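Local coordinates for protein Ras-3 from Cryphonectria parasitica (Cryphonectria parasitica, PDB 4KU4) that belongs to the Ras family of small guanine-nucleotide-binding proteins, with a P-loop fold that holds guanosine-5'-diphosphate in its pocket, at residues Leu30-Asn33 against Phe39-Thr42; Tyr51-Val56 against Asn181-Phe186; Cys55-Ile60 against Ala192-Lys197; Gln81-Arg84 against Leu88-Ile91. All coordinates share one frame; numbering follows the deposited sequence. Where two conformers were deposited one is given.

Interaction 1. Residues Leu30-Asn33 against Phe39-Thr42; sequences LTVN and FSET
Val32, on helix 27-35, packs its side chain against the loop at Ser40, and that side chain can be followed outward atom by atom. CB begins the approach, 4.2 Å from Ser40 O. Beyond it the two methyls part company. CG1 is anti to the backbone N (chi1 168°), which carries it across to the loop, where it meets mainly backbone atoms: it lies 3.3 Å from Ser40 O and 3.4 Å from Ser40 CA, the latter a tight fit for two carbons. The same methyl also comes within 4.0 Å of Phe39 O. That carbonyl is already engaged by a turn of its own, since Thr42 N donates to Phe39 O at 3.0 Å. Elsewhere the Val32 side chain packs on His37 and Tyr51.

One residue on, the polar part of the contact is indirect. Asn33 ND2 and Ser40 OG are 4.2 Å apart, and a water accepts from Asn33 ND2 at 3.0 Å; its separation from Ser40 OG is too short to be trusted, so a full water bridge remains doubtful.

By similarity to other Ras proteins, this loop probably runs into the first of their two switch regions. The chemistry implies a direct contact of van der Waals kind, a methyl on peptide atoms, while any polar link would run through the doubtful water.

Interaction 2. Residues Tyr51-Val56 against Asn181-Phe186; sequences YRRQCV and NVEEAF
Arg53 and Glu183 meet as a salt bridge between an edge strand of the Ras-type P-loop fold, 50-57, and the first turn of helix 182-196, which packs on one face of the sheet. The two side chains cross at about a right angle. Glu183 runs out extended beyond CG, whereas Arg53 is bent at its second torsion (chi2 75°), a kink that turns the guanidinium to meet the carboxylate with its outer edge.

The grip is end-on, but it is not the familiar two-by-two pairing of nitrogens with oxygens. Both terminal nitrogens converge on one atom: NH1 and NH2 of Arg53 each stand 2.8 Å from Glu183 OE2. That oxygen lies almost exactly in the guanidinium plane, yet the guanidinium and carboxylate planes are 47° apart, so both N-H groups come down on OE2 from above the carboxylate, from the same face. Sharing a single acceptor bends both bonds; the N-H...O angle at NH2 is 144°.

Arg53 NH2 also donates to Leu34 O, which ties the end of helix 27-35 into the same cluster, and Lys36 NZ forms a long, weak ion pair with Glu183 OE2. A gathering of positive charge of this kind would be expected to favour the ionised carboxylate. The NE-H is used locally and holds the group's rotation: Arg53 NE donates to Gln54 O at 3.2 Å, from above the plane of that carbonyl.

Interaction 3. Residues Cys55-Ile60 against Ala192-Lys197; sequences CVIDGI and ADRRRK
Arg194 reaches from helix 182-196 to the hairpin joining strands 50-57 and 60-67, and its conformation is that of a straight arm. The first torsion (chi1 -65°) sets CG beside the backbone N, and the chain stays extended from CG to NE, delivering the guanidinium to the turn. There NH1 donates to Ile57 O at 2.8 Å along a nearly straight path (159°), with the oxygen in the guanidinium plane but the nitrogen above the carbonyl plane. Ile57 opens a type I' turn, whose own closing bond, Ile60 N to Ile57 O at 3.0 Å, arrives on the opposite face of that carbonyl. One oxygen thus accepts from both sides.

Ile60 slides past the arm in the reverse direction. Its CB is 3.5 Å from Arg194 NH1 and its CG1 lies over one guanidinium face, 3.6 Å from the same nitrogen; the second torsion (chi2 -54°) then carries CD1 away. Ile57 adds its CG2 methyl, 3.9 Å from Arg194 NH1. A water accepts from Arg194 NH1 at 2.7 Å and donates to Asp58 O at 3.1 Å, giving that nitrogen a second acceptor. The carboxylate of Asp58 is instead in a salt bridge with Arg191, and Arg194 NH2 makes a weak hydrogen bond to Ser62 OG.

The hairpin tip is therefore held over the last turns of helix 182-196, with Ile57 touching Phe187 and Val190 of that helix and Leu64 of strand 60-67.

Interaction 4. Residues Gln81-Arg84 against Leu88-Ile91; sequences QWIR and LFVI
Ile83 O, near the end of helix 77-84, is approached by two groups: Lys115 NZ of helix 98-118 donates a hydrogen bond to it, and the ring of Phe89 presents its edge, with CZ 3.4 Å from the oxygen. The setting is a beta-alpha-beta crossover of the P-loop fold, in which helix 77-84 links strand 60-67 to strand 88-94, with strand 15-20 lying between the two in the sheet. The lysine bond satisfies the oxygen. Because the oxygen also sits in the ring plane, it faces the rim of the aromatic, where C-H groups carry slight positive charge, and this adds a contact that is probably mildly favourable.

CB of Phe89 already points toward the helix, and the first torsion (chi1 -62°) brings CE1 and CZ to Ile83. The Ile83 side chain crosses the ring at about a right angle and meets these two atoms from one side of the ring plane. CG2 touches CZ of Phe89 at 3.7 Å, CG1 lies 4.0 Å from CE1 of Phe89, and the backbone takes part as well, with Ile83 CA 3.7 Å from Phe89 CE1.

Val111 and Thr114 of helix 98-118 also touch Ile83, while Phe89 rests on Ala18 and Val140 of the neighbouring strands. The contact is a piece of the hydrophobic core with a polar atom set into it. A second helix carbonyl, Trp82 O, is bonded to Asn86 ND2 and lies 4.3 Å from Phe89 CE1.

In the fold
Interactions 2 and 3 form one seam: they share Cys55 and Val56, both join strand 50-57 to helix 182-196, and their centres lie 12 Å apart. Interaction 1 abuts this seam through Thr31 CG2, 3.3 Å from Tyr51 CD2, and through Asn33 OD1, 3.4 Å from Val182 CG2; its Val32 side chain is about 7 Å from guanosine-5'-diphosphate and about 8 Å from a magnesium ion. Interaction 4 belongs to the core of the sheet. It meets interaction 2 where Phe186 CD1 lies 4.0 Å from Val90 CG2, and interaction 3 where Asp193 CB lies 4.2 Å from Leu88 CD2. Helix 182-196 is thus common ground, while interactions 1 and 3 are remote, their centres 24 Å apart.

Interaction 1. Residues Leu30-Asn33 against Phe39-Thr42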
loop_
_atom_site.group_PDB
_atom_site.type_symbol
_atom_site.label_atom_id
_atom_site.label_comp_id
_atom_site.label_asym_id
_atom_site.label_seq_id
_atom_site.Cartn_x
_atom_site.Cartn_y
_atom_site.Cartn_z
ATOM N N LEU A 30 3.320 -5.455 6.964
ATOM C CA LEU A 30 2.002 -5.480 6.332
ATOM C C LEU A 30 1.904 -6.603 5.302
ATOM O O LEU A 30 0.923 -7.337 5.265
ATOM C CB LEU A 30 1.700 -4.135 5.664
ATOM C CG LEU A 30 1.273 -2.990 6.576
ATOM C CD1 LEU A 30 1.393 -1.670 5.830
ATOM C CD2 LEU A 30 -0.148 -3.192 7.073
ATOM N N THR A 31 2.932 -6.724 4.464
ATOM C CA THR A 31 2.918 -7.684 3.368
ATOM C C THR A 31 2.988 -9.121 3.884
ATOM O O THR A 31 2.319 -10.002 3.364
ATOM C CB THR A 31 4.089 -7.447 2.394
ATOM O OG1 THR A 31 4.127 -6.071 1.986
ATOM C CG2 THR A 31 3.932 -8.310 1.161
ATOM N N VAL A 32 3.823 -9.347 4.890
ATOM C CA VAL A 32 3.986 -10.666 5.504
ATOM C C VAL A 32 2.700 -11.069 6.237
ATOM O O VAL A 32 2.260 -12.217 6.178
ATOM C CB VAL A 32 5.208 -10.652 6.465
ATOM C CG1 VAL A 32 5.235 -11.887 7.329
ATOM C CG2 VAL A 32 6.499 -10.515 5.671
ATOM N N ASN A 33 2.076 -10.105 6.895
ATOM C CA ASN A 33 0.775 -10.335 7.519
ATOM C C ASN A 33 -0.299 -10.688 6.494
ATOM O O ASN A 33 -0.971 -11.709 6.623
ATOM C CB ASN A 33 0.354 -9.134 8.375
ATOM C CG ASN A 33 -0.960 -9.370 9.111
ATOM O OD1 ASN A 33 -2.046 -9.019 8.619
ATOM N ND2 ASN A 33 -0.870 -9.966 10.295
ATOM N N PHE A 39 6.598 -17.154 9.053
ATOM C CA PHE A 39 7.084 -16.452 10.232
ATOM C C PHE A 39 6.491 -15.056 10.193
ATOM O O PHE A 39 7.195 -14.053 10.104
ATOM C CB PHE A 39 8.609 -16.438 10.253
ATOM C CG PHE A 39 9.223 -17.813 10.279
ATOM C CD1 PHE A 39 9.003 -18.659 11.354
ATOM C CD2 PHE A 39 10.038 -18.246 9.242
ATOM C CE1 PHE A 39 9.567 -19.925 11.395
ATOM C CE2 PHE A 39 10.615 -19.509 9.277
ATOM C CZ PHE A 39 10.380 -20.346 10.358
ATOM N N SER A 40 5.164 -15.023 10.243
ATOM C CA SER A 40 4.379 -13.814 10.045
ATOM C C SER A 40 4.854 -12.657 10.906
ATOM O O SER A 40 4.735 -11.497 10.526
ATOM C CB SER A 40 2.907 -14.108 10.343
ATOM O OG SER A 40 2.154 -12.912 10.422
ATOM N N GLU A 41 5.407 -12.976 12.062
ATOM C CA GLU A 41 5.744 -11.944 13.020
ATOM C C GLU A 41 7.159 -11.407 12.841
ATOM O O GLU A 41 7.436 -10.270 13.221
ATOM C CB GLU A 41 5.543 -12.456 14.445
ATOM C CG GLU A 41 4.083 -12.715 14.795
ATOM C CD GLU A 41 3.896 -13.185 16.216
ATOM O OE2 GLU A 41 2.927 -13.935 16.466
ATOM N N THR A 42 8.049 -12.205 12.255
ATOM C CA THR A 42 9.460 -11.812 12.222
ATOM C C THR A 42 10.126 -11.774 10.848
ATOM O O THR A 42 11.217 -11.212 10.721
ATOM C CB THR A 42 10.344 -12.709 13.125
ATOM O OG1 THR A 42 10.236 -14.075 12.703
ATOM C CG2 THR A 42 9.962 -12.574 14.603
HETATM O O HOH W 1 1.785 -10.709 11.426
#

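Interaction 2. Residues Tyr51-Val56 against Asn181-Phe186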
loop_
_atom_site.group_PDB
_atom_site.type_symbol
_atom_site.label_atom_id
_atom_site.label_comp_id
_atom_site.label_asym_id
_atom_site.label_seq_id
_atom_site.Cartn_x
_atom_site.Cartn_y
_atom_site.Cartn_z
ATOM N N TYR A 51 5.899 -10.894 -2.743
ATOM C CA TYR A 51 5.029 -11.796 -1.981
ATOM C C TYR A 51 3.730 -12.037 -2.727
ATOM O O TYR A 51 3.323 -11.224 -3.549
ATOM C CB TYR A 51 4.721 -11.202 -0.600
ATOM C CG TYR A 51 5.912 -11.056 0.307
ATOM C CD1 TYR A 51 6.270 -12.074 1.180
ATOM C CD2 TYR A 51 6.680 -9.890 0.298
ATOM C CE1 TYR A 51 7.361 -11.954 2.015
ATOM C CE2 TYR A 51 7.778 -9.758 1.130
ATOM C CZ TYR A 51 8.113 -10.788 1.985
ATOM O OH TYR A 51 9.189 -10.664 2.821
ATOM N N ARG A 52 3.063 -13.156 -2.440
ATOM C CA ARG A 52 1.822 -13.483 -3.127
ATOM C C ARG A 52 0.695 -13.777 -2.150
ATOM O O ARG A 52 0.899 -14.398 -1.099
ATOM C CB ARG A 52 2.015 -14.700 -4.040
ATOM C CG ARG A 52 2.952 -14.479 -5.219
ATOM C CD ARG A 52 3.348 -15.802 -5.866
ATOM N NE ARG A 52 3.948 -16.714 -4.896
ATOM C CZ ARG A 52 5.213 -16.700 -4.495
ATOM N NH1 ARG A 52 6.086 -15.800 -4.966
ATOM N NH2 ARG A 52 5.609 -17.593 -3.600
ATOM N N ARG A 53 -0.501 -13.344 -2.517
ATOM C CA ARG A 53 -1.713 -13.713 -1.790
ATOM C C ARG A 53 -2.780 -14.180 -2.778
ATOM O O ARG A 53 -3.253 -13.410 -3.617
ATOM C CB ARG A 53 -2.232 -12.528 -0.965
ATOM C CG ARG A 53 -3.636 -12.750 -0.348
ATOM C CD ARG A 53 -3.613 -13.688 0.854
ATOM N NE ARG A 53 -4.968 -14.054 1.277
ATOM C CZ ARG A 53 -5.676 -13.407 2.199
ATOM N NH1 ARG A 53 -6.902 -13.811 2.494
ATOM N NH2 ARG A 53 -5.173 -12.356 2.825
ATOM N N GLN A 54 -3.139 -15.459 -2.701
ATOM C CA GLN A 54 -4.313 -15.944 -3.397
ATOM C C GLN A 54 -5.474 -15.670 -2.464
ATOM O O GLN A 54 -5.382 -15.935 -1.257
ATOM C CB GLN A 54 -4.204 -17.446 -3.676
ATOM C CG GLN A 54 -3.108 -17.790 -4.658
ATOM C CD GLN A 54 -3.164 -19.241 -5.120
ATOM O OE1 GLN A 54 -2.640 -20.141 -4.460
ATOM N NE2 GLN A 54 -3.792 -19.466 -6.265
ATOM N N CYS A 55 -6.545 -15.109 -3.013
ATOM C CA CYS A 55 -7.707 -14.750 -2.207
ATOM C C CYS A 55 -8.928 -14.653 -3.098
ATOM O O CYS A 55 -8.840 -14.801 -4.319
ATOM C CB CYS A 55 -7.468 -13.399 -1.501
ATOM S SG CYS A 55 -6.909 -12.054 -2.607
ATOM N N VAL A 56 -10.073 -14.426 -2.466
ATOM C CA VAL A 56 -11.292 -14.079 -3.171
ATOM C C VAL A 56 -11.704 -12.695 -2.683
ATOM O O VAL A 56 -11.973 -12.507 -1.497
ATOM C CB VAL A 56 -12.432 -15.074 -2.867
ATOM C CG1 VAL A 56 -13.656 -14.733 -3.698
ATOM C CG2 VAL A 56 -11.983 -16.496 -3.154
ATOM N N ASN A 181 -7.344 -4.445 9.899
ATOM C CA ASN A 181 -7.649 -3.759 8.651
ATOM C C ASN A 181 -6.644 -4.008 7.532
ATOM O O ASN A 181 -6.687 -3.324 6.512
ATOM C CB ASN A 181 -7.789 -2.243 8.863
ATOM C CG ASN A 181 -8.875 -1.877 9.865
ATOM O OD1 ASN A 181 -9.863 -2.586 10.011
ATOM N ND2 ASN A 181 -8.701 -0.741 10.546
ATOM N N VAL A 182 -5.742 -4.963 7.717
ATOM C CA VAL A 182 -4.738 -5.211 6.690
ATOM C C VAL A 182 -5.379 -5.638 5.355
ATOM O O VAL A 182 -5.068 -5.069 4.306
ATOM C CB VAL A 182 -3.665 -6.228 7.140
ATOM C CG1 VAL A 182 -2.709 -6.512 5.981
ATOM C CG2 VAL A 182 -2.882 -5.687 8.329
ATOM N N GLU A 183 -6.271 -6.632 5.367
ATOM C CA GLU A 183 -6.901 -7.031 4.103
ATOM C C GLU A 183 -7.688 -5.882 3.456
ATOM O O GLU A 183 -7.633 -5.689 2.242
ATOM C CB GLU A 183 -7.794 -8.281 4.265
ATOM C CG GLU A 183 -7.014 -9.569 4.420
ATOM C CD GLU A 183 -7.907 -10.796 4.444
ATOM O OE1 GLU A 183 -9.151 -10.648 4.420
ATOM O OE2 GLU A 183 -7.350 -11.912 4.503
ATOM N N GLU A 184 -8.426 -5.120 4.260
ATOM C CA GLU A 184 -9.183 -3.992 3.730
ATOM C C GLU A 184 -8.266 -3.032 2.976
ATOM O O GLU A 184 -8.615 -2.527 1.914
ATOM C CB GLU A 184 -9.911 -3.256 4.854
ATOM C CG GLU A 184 -11.170 -3.980 5.328
ATOM C CD GLU A 184 -10.910 -5.189 6.217
ATOM O OE1 GLU A 184 -9.748 -5.506 6.568
ATOM O OE2 GLU A 184 -11.909 -5.847 6.564
ATOM N N ALA A 185 -7.079 -2.801 3.518
ATOM C CA ALA A 185 -6.154 -1.855 2.912
ATOM C C ALA A 185 -5.706 -2.323 1.527
ATOM O O ALA A 185 -5.843 -1.586 0.551
ATOM C CB ALA A 185 -4.974 -1.651 3.803
ATOM N N PHE A 186 -5.161 -3.537 1.445
ATOM C CA PHE A 186 -4.702 -4.076 0.167
ATOM C C PHE A 186 -5.836 -4.272 -0.835
ATOM O O PHE A 186 -5.683 -3.963 -2.018
ATOM C CB PHE A 186 -3.979 -5.417 0.354
ATOM C CG PHE A 186 -2.588 -5.291 0.905
ATOM C CD1 PHE A 186 -1.510 -5.097 0.053
ATOM C CD2 PHE A 186 -2.345 -5.401 2.269
ATOM C CE1 PHE A 186 -0.231 -4.990 0.541
ATOM C CE2 PHE A 186 -1.052 -5.300 2.759
ATOM C CZ PHE A 186 0.005 -5.088 1.889
#

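Interaction 3. Residues Cys55-Ile60 against Ala192-Lys197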
loop_
_atom_site.group_PDB
_atom_site.type_symbol
_atom_site.label_atom_id
_atom_site.label_comp_id
_atom_site.label_asym_id
_atom_site.label_seq_id
_atom_site.Cartn_x
_atom_site.Cartn_y
_atom_site.Cartn_z
ATOM N N CYS A 55 -6.545 -15.109 -3.013
ATOM C CA CYS A 55 -7.707 -14.750 -2.207
ATOM C C CYS A 55 -8.928 -14.653 -3.098
ATOM O O CYS A 55 -8.840 -14.801 -4.319
ATOM C CB CYS A 55 -7.468 -13.399 -1.501
ATOM S SG CYS A 55 -6.909 -12.054 -2.607
ATOM N N VAL A 56 -10.073 -14.426 -2.466
ATOM C CA VAL A 56 -11.292 -14.079 -3.171
ATOM C C VAL A 56 -11.704 -12.695 -2.683
ATOM O O VAL A 56 -11.973 -12.507 -1.497
ATOM C CB VAL A 56 -12.432 -15.074 -2.867
ATOM C CG1 VAL A 56 -13.656 -14.733 -3.698
ATOM C CG2 VAL A 56 -11.983 -16.496 -3.154
ATOM N N ILE A 57 -11.711 -11.726 -3.595
ATOM C CA ILE A 57 -12.116 -10.371 -3.269
ATOM C C ILE A 57 -13.492 -10.094 -3.862
ATOM O O ILE A 57 -13.676 -10.099 -5.083
ATOM C CB ILE A 57 -11.095 -9.330 -3.807
ATOM C CG1 ILE A 57 -9.705 -9.594 -3.227
ATOM C CG2 ILE A 57 -11.540 -7.937 -3.456
ATOM C CD1 ILE A 57 -8.524 -8.887 -4.012
ATOM N N ASP A 58 -14.471 -9.873 -2.990
ATOM C CA ASP A 58 -15.837 -9.622 -3.432
ATOM C C ASP A 58 -16.276 -10.635 -4.485
ATOM O O ASP A 58 -16.734 -10.262 -5.561
ATOM C CB ASP A 58 -15.981 -8.185 -3.958
ATOM C CG ASP A 58 -15.687 -7.151 -2.898
ATOM O OD1 ASP A 58 -15.741 -7.508 -1.700
ATOM O OD2 ASP A 58 -15.408 -5.986 -3.252
ATOM N N GLY A 59 -16.106 -11.915 -4.164
ATOM C CA GLY A 59 -16.579 -13.007 -5.000
ATOM C C GLY A 59 -15.689 -13.392 -6.167
ATOM O O GLY A 59 -15.918 -14.414 -6.804
ATOM N N ILE A 60 -14.686 -12.570 -6.466
ATOM C CA ILE A 60 -13.803 -12.833 -7.597
ATOM C C ILE A 60 -12.443 -13.360 -7.130
ATOM O O ILE A 60 -11.723 -12.660 -6.411
ATOM C CB ILE A 60 -13.559 -11.557 -8.435
ATOM C CG1 ILE A 60 -14.879 -10.901 -8.833
ATOM C CG2 ILE A 60 -12.694 -11.875 -9.663
ATOM C CD1 ILE A 60 -15.822 -11.825 -9.542
ATOM N N ALA A 192 -11.177 -0.574 -6.089
ATOM C CA ALA A 192 -11.265 0.690 -6.817
ATOM C C ALA A 192 -11.083 0.488 -8.323
ATOM O O ALA A 192 -11.805 1.073 -9.130
ATOM C CB ALA A 192 -10.240 1.689 -6.282
ATOM N N ASP A 193 -10.117 -0.346 -8.694
ATOM C CA ASP A 193 -9.854 -0.651 -10.099
ATOM C C ASP A 193 -11.098 -1.239 -10.756
ATOM O O ASP A 193 -11.453 -0.883 -11.875
ATOM C CB ASP A 193 -8.673 -1.620 -10.223
ATOM C CG ASP A 193 -8.273 -1.873 -11.658
ATOM O OD1 ASP A 193 -8.454 -0.964 -12.500
ATOM O OD2 ASP A 193 -7.765 -2.979 -11.944
ATOM N N ARG A 194 -11.776 -2.129 -10.044
ATOM C CA ARG A 194 -13.004 -2.720 -10.566
ATOM C C ARG A 194 -14.160 -1.734 -10.629
ATOM O O ARG A 194 -15.001 -1.810 -11.520
ATOM C CB ARG A 194 -13.415 -3.905 -9.714
ATOM C CG ARG A 194 -12.440 -5.032 -9.778
ATOM C CD ARG A 194 -12.905 -6.158 -8.873
ATOM N NE ARG A 194 -11.857 -7.151 -8.702
ATOM C CZ ARG A 194 -11.936 -8.167 -7.850
ATOM N NH1 ARG A 194 -13.019 -8.318 -7.092
ATOM N NH2 ARG A 194 -10.929 -9.014 -7.750
ATOM N N ARG A 195 -14.217 -0.837 -9.652
ATOM C CA ARG A 195 -15.231 0.207 -9.617
ATOM C C ARG A 195 -15.140 1.061 -10.885
ATOM O O ARG A 195 -16.157 1.510 -11.413
ATOM C CB ARG A 195 -15.036 1.078 -8.369
ATOM C CG ARG A 195 -16.170 2.061 -8.056
ATOM C CD ARG A 195 -15.661 3.302 -7.305
ATOM N NE ARG A 195 -14.849 2.967 -6.136
ATOM C CZ ARG A 195 -13.818 3.691 -5.709
ATOM N NH1 ARG A 195 -13.122 3.315 -4.642
ATOM N NH2 ARG A 195 -13.473 4.792 -6.358
ATOM N N ARG A 196 -13.916 1.269 -11.371
ATOM C CA ARG A 196 -13.666 2.126 -12.529
ATOM C C ARG A 196 -14.229 1.597 -13.839
ATOM O O ARG A 196 -14.613 2.378 -14.707
ATOM C CB ARG A 196 -12.165 2.356 -12.721
ATOM C CG ARG A 196 -11.492 3.157 -11.631
ATOM C CD ARG A 196 -10.191 3.763 -12.140
ATOM N NE ARG A 196 -9.334 2.777 -12.795
ATOM C CZ ARG A 196 -8.431 3.088 -13.719
ATOM N NH1 ARG A 196 -7.675 2.142 -14.274
ATOM N NH2 ARG A 196 -8.296 4.354 -14.093
ATOM N N LYS A 197 -14.242 0.278 -13.996
ATOM C CA LYS A 197 -14.688 -0.345 -15.238
ATOM C C LYS A 197 -16.102 0.087 -15.618
ATOM O O LYS A 197 -16.487 0.028 -16.784
ATOM C CB LYS A 197 -14.617 -1.866 -15.128
ATOM C CG LYS A 197 -13.347 -2.364 -14.468
ATOM C CD LYS A 197 -12.116 -1.980 -15.273
ATOM C CE LYS A 197 -10.859 -2.512 -14.603
ATOM N NZ LYS A 197 -11.116 -3.843 -13.956
HETATM O O HOH W 2 -15.709 -7.827 -7.099
#

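Interaction 4. Residues Gln81-Arg84 against Leu88-Ile91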
loop_
_atom_site.group_PDB
_atom_site.type_symbol
_atom_site.label_atom_id
_atom_site.label_comp_id
_atom_site.label_asym_id
_atom_site.label_seq_id
_atom_site.Cartn_x
_atom_site.Cartn_y
_atom_site.Cartn_z
ATOM N N GLN A 81 11.369 2.630 -11.256
ATOM C CA GLN A 81 11.185 1.320 -11.882
ATOM C C GLN A 81 10.062 0.573 -11.165
ATOM O O GLN A 81 9.196 -0.020 -11.803
ATOM C CB GLN A 81 12.475 0.497 -11.850
ATOM C CG GLN A 81 12.534 -0.596 -12.911
ATOM C CD GLN A 81 13.959 -0.849 -13.391
ATOM O OE1 GLN A 81 14.834 -1.205 -12.603
ATOM N NE2 GLN A 81 14.199 -0.656 -14.686
ATOM N N TRP A 82 10.079 0.628 -9.840
ATOM C CA TRP A 82 9.034 -0.005 -9.044
ATOM C C TRP A 82 7.654 0.470 -9.513
ATOM O O TRP A 82 6.695 -0.308 -9.586
ATOM C CB TRP A 82 9.220 0.319 -7.560
ATOM C CG TRP A 82 10.514 -0.159 -6.925
ATOM C CD1 TRP A 82 11.306 -1.190 -7.335
ATOM C CD2 TRP A 82 11.129 0.375 -5.743
ATOM N NE1 TRP A 82 12.384 -1.325 -6.483
ATOM C CE2 TRP A 82 12.292 -0.378 -5.497
ATOM C CE3 TRP A 82 10.803 1.415 -4.868
ATOM C CZ2 TRP A 82 13.137 -0.119 -4.413
ATOM C CZ3 TRP A 82 11.639 1.670 -3.794
ATOM C CH2 TRP A 82 12.792 0.906 -3.574
ATOM N N ILE A 83 7.551 1.751 -9.845
ATOM C CA ILE A 83 6.271 2.332 -10.245
ATOM C C ILE A 83 5.831 1.916 -11.650
ATOM O O ILE A 83 4.654 1.638 -11.886
ATOM C CB ILE A 83 6.296 3.884 -10.113
ATOM C CG1 ILE A 83 6.502 4.270 -8.644
ATOM C CG2 ILE A 83 5.019 4.502 -10.649
ATOM C CD1 ILE A 83 6.811 5.745 -8.414
ATOM N N ARG A 84 6.775 1.874 -12.588
ATOM C CA ARG A 84 6.461 1.470 -13.951
ATOM C C ARG A 84 5.954 0.035 -14.002
ATOM O O ARG A 84 5.077 -0.290 -14.800
ATOM C CB ARG A 84 7.695 1.613 -14.856
ATOM C CG ARG A 84 8.234 3.028 -14.947
ATOM C CD ARG A 84 9.533 3.089 -15.754
ATOM N NE ARG A 84 9.340 3.679 -17.076
ATOM C CZ ARG A 84 9.727 3.108 -18.211
ATOM N NH1 ARG A 84 10.333 1.930 -18.186
ATOM N NH2 ARG A 84 9.515 3.718 -19.368
ATOM N N LEU A 88 -1.037 -1.039 -9.096
ATOM C CA LEU A 88 -1.713 -0.501 -7.931
ATOM C C LEU A 88 -0.679 -0.247 -6.854
ATOM O O LEU A 88 0.370 -0.887 -6.838
ATOM C CB LEU A 88 -2.749 -1.494 -7.416
ATOM C CG LEU A 88 -3.687 -2.092 -8.464
ATOM C CD1 LEU A 88 -4.450 -3.298 -7.913
ATOM C CD2 LEU A 88 -4.656 -1.033 -9.008
ATOM N N PHE A 89 -0.990 0.665 -5.939
ATOM C CA PHE A 89 -0.024 1.138 -4.967
ATOM C C PHE A 89 -0.544 1.290 -3.551
ATOM O O PHE A 89 -1.629 1.822 -3.315
ATOM C CB PHE A 89 0.574 2.467 -5.442
ATOM C CG PHE A 89 1.316 2.352 -6.738
ATOM C CD1 PHE A 89 2.670 2.056 -6.749
ATOM C CD2 PHE A 89 0.652 2.496 -7.944
ATOM C CE1 PHE A 89 3.364 1.927 -7.937
ATOM C CE2 PHE A 89 1.339 2.371 -9.144
ATOM C CZ PHE A 89 2.702 2.076 -9.134
ATOM N N VAL A 90 0.262 0.818 -2.613
ATOM C CA VAL A 90 -0.006 0.988 -1.206
ATOM C C VAL A 90 1.123 1.840 -0.651
ATOM O O VAL A 90 2.270 1.393 -0.581
ATOM C CB VAL A 90 -0.044 -0.364 -0.501
ATOM C CG1 VAL A 90 -0.306 -0.181 0.995
ATOM C CG2 VAL A 90 -1.112 -1.272 -1.145
ATOM N N ILE A 91 0.802 3.083 -0.289
ATOM C CA ILE A 91 1.790 4.009 0.239
ATOM C C ILE A 91 1.615 4.108 1.745
ATOM O O ILE A 91 0.599 4.599 2.228
ATOM C CB ILE A 91 1.668 5.361 -0.464
ATOM C CG1 ILE A 91 1.716 5.127 -1.976
ATOM C CG2 ILE A 91 2.756 6.333 0.022
ATOM C CD1 ILE A 91 1.772 6.423 -2.783
#